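Local atomic coordinates of cytochrome P450 RhF (Acinetobacter radioresistens, PDB entry 6RO8), a protein that binds heme b as the P450 domain of a longer protein and probably acts as a monooxygenase. Residues R401-T413 against S419-Q431. Numbering follows the deposited sequence.
Sequences RIPDLKLCEQEFT and SFRGPEALWTEWQ. With HIS (histidine), chain C.
Lys406 and Glu429 form an antiparallel hydrogen-bonded pair, with Lys406 N to Glu429 O at 3.1 Å and Glu429 N to Lys406 O at 3.0 Å. Lys406 O also accepts from Thr428 OG1, above the carbonyl plane. Two residues on, past the non-hydrogen-bonded pair Leu407 and Thr428, Cys408 N donates to Trp427 O. Beyond Cys408 the Gln410 side chain replaces the strand pairing. Gln410 OE1 takes Trp427 N in the carbonyl plane, on a lone pair, at 2.6 Å. Gln410 NE2 reaches Trp427 O at 2.8 Å and Cys408 O at 2.7 Å, so three bonds fix the amide's rotation. At the other end Ile402 covers one face of the Trp430 indole. Ile402 CD1 stands 4.1 Å from the centroid of the Trp430 five-membered ring, a CH-pi contact. CG2, anti to the backbone N of Ile402, reaches Trp430 CG. Leu426 CD1 touches both Leu407 CD2 and Phe412 CE1. Towards its start, segment 419-431 enters the histidine pocket, where the Phe420 ring meets bound histidine edge-on. Strand 427-429 is the middle of a three-stranded antiparallel sheet, between 406-407 and 160-162. Trp430 NE1 bonds to Ile156 O, and Leu405, Pro423 and Leu426 rest on helix 273-288.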
ATOM      1  N   ARG A 401      -6.159   7.786 -25.719  1.00 92.41           N
ATOM      2  CA  ARG A 401      -5.587   7.233 -26.933  1.00 92.95           C
ATOM      3  C   ARG A 401      -6.116   5.851 -27.280  1.00103.25           C
ATOM      4  O   ARG A 401      -5.985   5.428 -28.435  1.00108.53           O
ATOM      5  CB  ARG A 401      -4.065   7.194 -26.808  1.00 85.58           C
ATOM      6  CG  ARG A 401      -3.489   8.550 -26.477  1.00 85.12           C
ATOM      7  CD  ARG A 401      -2.015   8.466 -26.244  1.00 86.73           C
ATOM      8  NE  ARG A 401      -1.352   7.693 -27.283  1.00 97.98           N
ATOM      9  CZ  ARG A 401      -0.047   7.458 -27.300  1.00105.71           C
ATOM     10  NH1 ARG A 401       0.707   7.939 -26.316  1.00101.59           N
ATOM     11  NH2 ARG A 401       0.497   6.744 -28.284  1.00103.83           N
ATOM     12  N   ILE A 402      -6.703   5.138 -26.326  1.00 98.15           N
ATOM     13  CA  ILE A 402      -7.318   3.851 -26.622  1.00 89.62           C
ATOM     14  C   ILE A 402      -8.715   3.843 -26.018  1.00 86.96           C
ATOM     15  O   ILE A 402      -8.955   3.145 -25.022  1.00 94.77           O
ATOM     16  CB  ILE A 402      -6.488   2.687 -26.065  1.00 96.30           C
ATOM     17  CG1 ILE A 402      -4.989   2.903 -26.280  1.00 90.12           C
ATOM     18  CG2 ILE A 402      -6.916   1.418 -26.713  1.00 93.02           C
ATOM     19  CD1 ILE A 402      -4.147   1.763 -25.729  1.00 85.14           C
ATOM     20  N   PRO A 403      -9.656   4.619 -26.551  1.00 93.33           N
ATOM     21  CA  PRO A 403     -10.997   4.656 -25.939  1.00 97.64           C
ATOM     22  C   PRO A 403     -11.783   3.356 -26.076  1.00 99.89           C
ATOM     23  O   PRO A 403     -12.753   3.163 -25.329  1.00 96.41           O
ATOM     24  CB  PRO A 403     -11.689   5.809 -26.675  1.00 93.98           C
ATOM     25  CG  PRO A 403     -10.903   5.986 -27.933  1.00 86.81           C
ATOM     26  CD  PRO A 403      -9.501   5.632 -27.613  1.00 85.80           C
ATOM     27  N   ASP A 404     -11.411   2.462 -26.998  1.00102.44           N
ATOM     28  CA  ASP A 404     -12.054   1.156 -27.084  1.00102.69           C
ATOM     29  C   ASP A 404     -11.369   0.110 -26.206  1.00101.08           C
ATOM     30  O   ASP A 404     -11.676  -1.078 -26.327  1.00104.88           O
ATOM     31  CB  ASP A 404     -12.120   0.674 -28.543  1.00102.85           C
ATOM     32  CG  ASP A 404     -10.756   0.328 -29.128  1.00109.75           C
ATOM     33  OD1 ASP A 404      -9.778   1.061 -28.872  1.00113.06           O
ATOM     34  OD2 ASP A 404     -10.664  -0.683 -29.861  1.00117.28           O
ATOM     35  N   LEU A 405     -10.454   0.528 -25.333  1.00 92.10           N
ATOM     36  CA  LEU A 405      -9.811  -0.376 -24.391  1.00 90.20           C
ATOM     37  C   LEU A 405     -10.839  -1.203 -23.635  1.00 91.74           C
ATOM     38  O   LEU A 405     -11.815  -0.662 -23.109  1.00 87.49           O
ATOM     39  CB  LEU A 405      -8.986   0.436 -23.392  1.00 96.25           C
ATOM     40  CG  LEU A 405      -7.892  -0.361 -22.712  1.00 86.17           C
ATOM     41  CD1 LEU A 405      -7.025  -0.688 -23.850  1.00 85.41           C
ATOM     42  CD2 LEU A 405      -7.155   0.481 -21.705  1.00 84.69           C
ATOM     43  N   LYS A 406     -10.613  -2.520 -23.574  1.00 95.97           N
ATOM     44  CA  LYS A 406     -11.468  -3.421 -22.806  1.00 94.00           C
ATOM     45  C   LYS A 406     -10.620  -4.510 -22.160  1.00 89.65           C
ATOM     46  O   LYS A 406      -9.547  -4.858 -22.658  1.00100.28           O
ATOM     47  CB  LYS A 406     -12.567  -4.081 -23.659  1.00 93.33           C
ATOM     48  CG  LYS A 406     -12.127  -4.733 -24.979  1.00 96.90           C
ATOM     49  CD  LYS A 406     -13.271  -4.685 -25.994  1.00106.23           C
ATOM     50  CE  LYS A 406     -13.132  -3.512 -26.926  1.00104.58           C
ATOM     51  NZ  LYS A 406     -14.403  -2.988 -27.476  1.00116.27           N
ATOM     52  N   LEU A 407     -11.114  -5.052 -21.052  1.00 82.06           N
ATOM     53  CA  LEU A 407     -10.448  -6.187 -20.427  1.00 83.47           C
ATOM     54  C   LEU A 407     -10.620  -7.433 -21.290  1.00 91.51           C
ATOM     55  O   LEU A 407     -11.690  -7.665 -21.857  1.00104.05           O
ATOM     56  CB  LEU A 407     -11.021  -6.438 -19.032  1.00 83.89           C
ATOM     57  CG  LEU A 407     -10.695  -5.404 -17.950  1.00 87.93           C
ATOM     58  CD1 LEU A 407     -11.691  -5.511 -16.777  1.00 81.00           C
ATOM     59  CD2 LEU A 407      -9.249  -5.552 -17.465  1.00 86.10           C
ATOM     60  N   CYS A 408      -9.556  -8.223 -21.419  1.00 84.07           N
ATOM     61  CA  CYS A 408      -9.729  -9.564 -21.959  1.00 85.20           C
ATOM     62  C   CYS A 408     -10.317 -10.500 -20.908  1.00 91.50           C
ATOM     63  O   CYS A 408     -10.210 -10.264 -19.703  1.00 96.18           O
ATOM     64  CB  CYS A 408      -8.404 -10.157 -22.446  1.00 98.23           C
ATOM     65  SG  CYS A 408      -7.347  -9.160 -23.532  1.00105.05           S
ATOM     66  N   GLU A 409     -10.948 -11.577 -21.380  1.00 95.58           N
ATOM     67  CA  GLU A 409     -11.302 -12.670 -20.486  1.00 96.19           C
ATOM     68  C   GLU A 409     -10.026 -13.241 -19.894  1.00 97.43           C
ATOM     69  O   GLU A 409      -9.083 -13.558 -20.625  1.00 98.02           O
ATOM     70  CB  GLU A 409     -12.075 -13.755 -21.228  1.00102.27           C
ATOM     71  CG  GLU A 409     -13.318 -13.237 -21.911  1.00119.73           C
ATOM     72  CD  GLU A 409     -14.030 -14.305 -22.715  1.00136.55           C
ATOM     73  OE1 GLU A 409     -13.654 -15.492 -22.592  1.00140.77           O
ATOM     74  OE2 GLU A 409     -14.951 -13.956 -23.486  1.00142.83           O
ATOM     75  N   GLN A 410      -9.978 -13.335 -18.568  1.00 89.42           N
ATOM     76  CA  GLN A 410      -8.772 -13.801 -17.908  1.00 87.05           C
ATOM     77  C   GLN A 410      -9.118 -14.186 -16.481  1.00 93.81           C
ATOM     78  O   GLN A 410     -10.094 -13.694 -15.909  1.00102.15           O
ATOM     79  CB  GLN A 410      -7.673 -12.732 -17.917  1.00 88.55           C
ATOM     80  CG  GLN A 410      -8.012 -11.505 -17.070  1.00 88.46           C
ATOM     81  CD  GLN A 410      -7.331 -10.234 -17.556  1.00 86.11           C
ATOM     82  OE1 GLN A 410      -6.148 -10.005 -17.284  1.00 84.40           O
ATOM     83  NE2 GLN A 410      -8.083  -9.394 -18.267  1.00 76.57           N
ATOM     84  N   GLU A 411      -8.323 -15.093 -15.928  1.00 97.38           N
ATOM     85  CA  GLU A 411      -8.308 -15.302 -14.492  1.00101.54           C
ATOM     86  C   GLU A 411      -7.381 -14.279 -13.860  1.00 95.83           C
ATOM     87  O   GLU A 411      -6.291 -14.009 -14.376  1.00 97.93           O
ATOM     88  CB  GLU A 411      -7.837 -16.716 -14.158  1.00117.71           C
ATOM     89  CG  GLU A 411      -8.741 -17.809 -14.709  1.00134.33           C
ATOM     90  CD  GLU A 411      -9.627 -18.428 -13.642  1.00145.28           C
ATOM     91  OE1 GLU A 411      -9.121 -19.265 -12.864  1.00152.62           O
ATOM     92  OE2 GLU A 411     -10.827 -18.074 -13.580  1.00146.95           O
ATOM     93  N   PHE A 412      -7.823 -13.683 -12.759  1.00 95.16           N
ATOM     94  CA  PHE A 412      -7.002 -12.738 -12.009  1.00 92.61           C
ATOM     95  C   PHE A 412      -6.430 -13.421 -10.777  1.00 89.55           C
ATOM     96  O   PHE A 412      -7.158 -14.078 -10.030  1.00 91.66           O
ATOM     97  CB  PHE A 412      -7.806 -11.504 -11.598  1.00 81.23           C
ATOM     98  CG  PHE A 412      -8.206 -10.649 -12.750  1.00 81.37           C
ATOM     99  CD1 PHE A 412      -7.309  -9.751 -13.304  1.00 78.51           C
ATOM    100  CD2 PHE A 412      -9.471 -10.754 -13.296  1.00 74.29           C
ATOM    101  CE1 PHE A 412      -7.667  -8.967 -14.370  1.00 80.10           C
ATOM    102  CE2 PHE A 412      -9.833  -9.980 -14.363  1.00 79.90           C
ATOM    103  CZ  PHE A 412      -8.933  -9.075 -14.897  1.00 84.41           C
ATOM    104  N   THR A 413      -5.132 -13.260 -10.567  1.00 88.79           N
ATOM    105  CA  THR A 413      -4.462 -13.826  -9.410  1.00 85.91           C
ATOM    106  C   THR A 413      -3.925 -12.701  -8.529  1.00 82.41           C
ATOM    107  O   THR A 413      -3.633 -11.598  -9.012  1.00 80.17           O
ATOM    108  CB  THR A 413      -3.347 -14.802  -9.854  1.00 82.12           C
ATOM    109  OG1 THR A 413      -2.261 -14.088 -10.457  1.00 87.15           O
ATOM    110  CG2 THR A 413      -3.898 -15.788 -10.867  1.00 82.13           C
ATOM    111  N   SER A 419      -2.471  -7.328   3.473  1.00 63.12           N
ATOM    112  CA  SER A 419      -2.576  -5.877   3.492  1.00 58.62           C
ATOM    113  C   SER A 419      -2.575  -5.226   2.115  1.00 62.80           C
ATOM    114  O   SER A 419      -3.217  -4.183   1.935  1.00 59.14           O
ATOM    115  CB  SER A 419      -1.425  -5.298   4.318  1.00 50.33           C
ATOM    116  OG  SER A 419      -1.665  -5.580   5.689  1.00 59.68           O
ATOM    117  N   PHE A 420      -1.884  -5.804   1.140  1.00 59.88           N
ATOM    118  CA  PHE A 420      -1.792  -5.218  -0.181  1.00 65.38           C
ATOM    119  C   PHE A 420      -2.565  -6.068  -1.182  1.00 72.74           C
ATOM    120  O   PHE A 420      -2.708  -7.280  -1.012  1.00 72.71           O
ATOM    121  CB  PHE A 420      -0.326  -5.052  -0.594  1.00 62.71           C
ATOM    122  CG  PHE A 420       0.477  -4.246   0.382  1.00 61.43           C
ATOM    123  CD1 PHE A 420       0.497  -2.869   0.309  1.00 67.44           C
ATOM    124  CD2 PHE A 420       1.209  -4.860   1.378  1.00 63.46           C
ATOM    125  CE1 PHE A 420       1.238  -2.122   1.203  1.00 67.95           C
ATOM    126  CE2 PHE A 420       1.950  -4.114   2.269  1.00 68.10           C
ATOM    127  CZ  PHE A 420       1.960  -2.742   2.183  1.00 65.48           C
ATOM    128  N   ARG A 421      -3.098  -5.409  -2.213  1.00 74.94           N
ATOM    129  CA  ARG A 421      -4.022  -6.062  -3.137  1.00 72.40           C
ATOM    130  C   ARG A 421      -3.962  -5.410  -4.514  1.00 76.19           C
ATOM    131  O   ARG A 421      -4.227  -4.210  -4.669  1.00 65.94           O
ATOM    132  CB  ARG A 421      -5.454  -6.032  -2.603  1.00 61.53           C
ATOM    133  CG  ARG A 421      -6.373  -6.886  -3.435  1.00 65.15           C
ATOM    134  CD  ARG A 421      -7.741  -7.093  -2.811  1.00 67.75           C
ATOM    135  NE  ARG A 421      -8.590  -7.879  -3.708  1.00 77.05           N
ATOM    136  CZ  ARG A 421      -8.530  -9.205  -3.839  1.00 82.60           C
ATOM    137  NH1 ARG A 421      -7.680  -9.915  -3.109  1.00 79.03           N
ATOM    138  NH2 ARG A 421      -9.338  -9.831  -4.688  1.00 88.74           N
ATOM    139  N   GLY A 422      -3.622  -6.221  -5.511  1.00 73.87           N
ATOM    140  CA  GLY A 422      -3.729  -5.846  -6.895  1.00 63.12           C
ATOM    141  C   GLY A 422      -3.495  -7.073  -7.745  1.00 66.75           C
ATOM    142  O   GLY A 422      -2.838  -8.029  -7.325  1.00 60.50           O
ATOM    143  N   PRO A 423      -4.048  -7.082  -8.952  1.00 71.18           N
ATOM    144  CA  PRO A 423      -3.904  -8.259  -9.816  1.00 68.37           C
ATOM    145  C   PRO A 423      -2.495  -8.330 -10.390  1.00 73.21           C
ATOM    146  O   PRO A 423      -1.881  -7.309 -10.703  1.00 76.16           O
ATOM    147  CB  PRO A 423      -4.944  -8.014 -10.912  1.00 73.01           C
ATOM    148  CG  PRO A 423      -4.997  -6.490 -11.022  1.00 81.81           C
ATOM    149  CD  PRO A 423      -4.703  -5.946  -9.632  1.00 74.28           C
ATOM    150  N   GLU A 424      -1.976  -9.557 -10.521  1.00 73.87           N
ATOM    151  CA  GLU A 424      -0.616  -9.727 -11.034  1.00 81.38           C
ATOM    152  C   GLU A 424      -0.527  -9.386 -12.520  1.00 88.21           C
ATOM    153  O   GLU A 424       0.494  -8.864 -12.983  1.00 81.51           O
ATOM    154  CB  GLU A 424      -0.138 -11.152 -10.782  1.00 75.47           C
ATOM    155  CG  GLU A 424      -0.473 -11.603  -9.402  1.00 88.81           C
ATOM    156  CD  GLU A 424       0.514 -12.589  -8.852  1.00 96.49           C
ATOM    157  OE1 GLU A 424       0.133 -13.767  -8.683  1.00 94.96           O
ATOM    158  OE2 GLU A 424       1.663 -12.180  -8.585  1.00103.40           O
ATOM    159  N   ALA A 425      -1.577  -9.681 -13.279  1.00 82.29           N
ATOM    160  CA  ALA A 425      -1.660  -9.308 -14.678  1.00 76.17           C
ATOM    161  C   ALA A 425      -2.936  -8.512 -14.918  1.00 78.82           C
ATOM    162  O   ALA A 425      -3.907  -8.612 -14.156  1.00 75.91           O
ATOM    163  CB  ALA A 425      -1.628 -10.547 -15.583  1.00 71.09           C
ATOM    164  N   LEU A 426      -2.923  -7.704 -15.986  1.00 71.09           N
ATOM    165  CA  LEU A 426      -4.095  -6.942 -16.424  1.00 73.04           C
ATOM    166  C   LEU A 426      -4.153  -7.043 -17.955  1.00 82.76           C
ATOM    167  O   LEU A 426      -3.702  -6.149 -18.677  1.00 89.85           O
ATOM    168  CB  LEU A 426      -4.034  -5.488 -15.945  1.00 65.26           C
ATOM    169  CG  LEU A 426      -5.376  -4.744 -15.960  1.00 74.43           C
ATOM    170  CD1 LEU A 426      -6.378  -5.353 -14.976  1.00 76.42           C
ATOM    171  CD2 LEU A 426      -5.216  -3.245 -15.717  1.00 73.03           C
ATOM    172  N   TRP A 427      -4.714  -8.139 -18.457  1.00 81.61           N
ATOM    173  CA  TRP A 427      -4.747  -8.379 -19.896  1.00 88.67           C
ATOM    174  C   TRP A 427      -5.897  -7.620 -20.554  1.00 87.73           C
ATOM    175  O   TRP A 427      -7.021  -7.575 -20.047  1.00 86.05           O
ATOM    176  CB  TRP A 427      -4.837  -9.881 -20.183  1.00 92.29           C
ATOM    177  CG  TRP A 427      -3.478 -10.497 -20.204  1.00 93.69           C
ATOM    178  CD1 TRP A 427      -2.915 -11.278 -19.240  1.00 91.65           C
ATOM    179  CD2 TRP A 427      -2.484 -10.342 -21.226  1.00 93.25           C
ATOM    180  NE1 TRP A 427      -1.634 -11.631 -19.606  1.00 91.57           N
ATOM    181  CE2 TRP A 427      -1.351 -11.071 -20.823  1.00 93.44           C
ATOM    182  CE3 TRP A 427      -2.450  -9.671 -22.449  1.00 92.38           C
ATOM    183  CZ2 TRP A 427      -0.198 -11.139 -21.594  1.00 93.26           C
ATOM    184  CZ3 TRP A 427      -1.302  -9.734 -23.211  1.00 95.99           C
ATOM    185  CH2 TRP A 427      -0.193 -10.462 -22.783  1.00 97.96           C
ATOM    186  N   THR A 428      -5.609  -7.039 -21.708  1.00 96.65           N
ATOM    187  CA  THR A 428      -6.403  -5.931 -22.211  1.00101.37           C
ATOM    188  C   THR A 428      -6.193  -5.803 -23.715  1.00100.83           C
ATOM    189  O   THR A 428      -5.110  -6.109 -24.223  1.00106.27           O
ATOM    190  CB  THR A 428      -6.008  -4.655 -21.462  1.00 97.98           C
ATOM    191  OG1 THR A 428      -6.673  -3.529 -22.030  1.00106.92           O
ATOM    192  CG2 THR A 428      -4.547  -4.450 -21.564  1.00 94.78           C
ATOM    193  N   GLU A 429      -7.240  -5.379 -24.427  1.00 90.72           N
ATOM    194  CA  GLU A 429      -7.234  -5.435 -25.884  1.00100.35           C
ATOM    195  C   GLU A 429      -7.961  -4.240 -26.489  1.00103.98           C
ATOM    196  O   GLU A 429      -8.744  -3.561 -25.819  1.00109.36           O
ATOM    197  CB  GLU A 429      -7.898  -6.710 -26.398  1.00108.47           C
ATOM    198  CG  GLU A 429      -9.292  -6.942 -25.847  1.00114.58           C
ATOM    199  CD  GLU A 429      -9.880  -8.262 -26.311  1.00122.88           C
ATOM    200  OE1 GLU A 429      -9.144  -9.038 -26.956  1.00127.01           O
ATOM    201  OE2 GLU A 429     -11.073  -8.521 -26.036  1.00126.20           O
ATOM    202  N   TRP A 430      -7.718  -4.011 -27.783  1.00108.37           N
ATOM    203  CA  TRP A 430      -8.303  -2.880 -28.515  1.00109.03           C
ATOM    204  C   TRP A 430      -8.075  -3.056 -30.018  1.00109.91           C
ATOM    205  O   TRP A 430      -7.677  -4.131 -30.484  1.00110.64           O
ATOM    206  CB  TRP A 430      -7.718  -1.557 -28.031  1.00106.51           C
ATOM    207  CG  TRP A 430      -6.227  -1.350 -28.302  1.00111.20           C
ATOM    208  CD1 TRP A 430      -5.675  -0.509 -29.225  1.00108.79           C
ATOM    209  CD2 TRP A 430      -5.118  -1.949 -27.602  1.00110.38           C
ATOM    210  NE1 TRP A 430      -4.302  -0.557 -29.156  1.00107.42           N
ATOM    211  CE2 TRP A 430      -3.934  -1.438 -28.174  1.00107.26           C
ATOM    212  CE3 TRP A 430      -5.013  -2.878 -26.562  1.00 98.97           C
ATOM    213  CZ2 TRP A 430      -2.663  -1.815 -27.730  1.00107.48           C
ATOM    214  CZ3 TRP A 430      -3.748  -3.261 -26.131  1.00 95.06           C
ATOM    215  CH2 TRP A 430      -2.594  -2.728 -26.711  1.00104.04           C
ATOM    216  N   GLN A 431      -8.320  -1.982 -30.773  1.00110.55           N
ATOM    217  CA  GLN A 431      -8.119  -1.939 -32.227  1.00110.45           C
ATOM    218  C   GLN A 431      -6.672  -2.217 -32.634  1.00112.26           C
ATOM    219  O   GLN A 431      -5.910  -1.289 -32.932  1.00107.91           O
ATOM    220  CB  GLN A 431      -8.530  -0.579 -32.783  1.00113.23           C
ATOM    221  CG  GLN A 431      -8.402  -0.477 -34.309  1.00136.17           C
ATOM    222  CD  GLN A 431      -7.787   0.845 -34.771  1.00140.57           C
ATOM    223  OE1 GLN A 431      -8.498   1.790 -35.120  1.00139.84           O
ATOM    224  NE2 GLN A 431      -6.455   0.912 -34.763  1.00138.79           N
TER
HETATM  225  N   HIS C 501       4.252  -0.136   2.469  1.00 91.48           N
HETATM  226  CA  HIS C 501       2.972   0.562   2.437  1.00 87.65           C
HETATM  227  C   HIS C 501       2.791   1.326   1.129  1.00 68.61           C
HETATM  228  O   HIS C 501       1.812   2.071   0.983  1.00 90.70           O
HETATM  229  CB  HIS C 501       2.852   1.517   3.625  1.00 95.53           C
HETATM  230  CG  HIS C 501       4.116   2.254   3.938  1.00 93.53           C
HETATM  231  ND1 HIS C 501       4.165   3.626   4.072  1.00 88.75           N
HETATM  232  CD2 HIS C 501       5.380   1.811   4.141  1.00 92.01           C
HETATM  233  CE1 HIS C 501       5.405   3.995   4.346  1.00 88.25           C
HETATM  234  NE2 HIS C 501       6.161   2.913   4.393  1.00 91.70           N
HETATM  235  OXT HIS C 501       3.609   1.214   0.214  1.00 85.21           O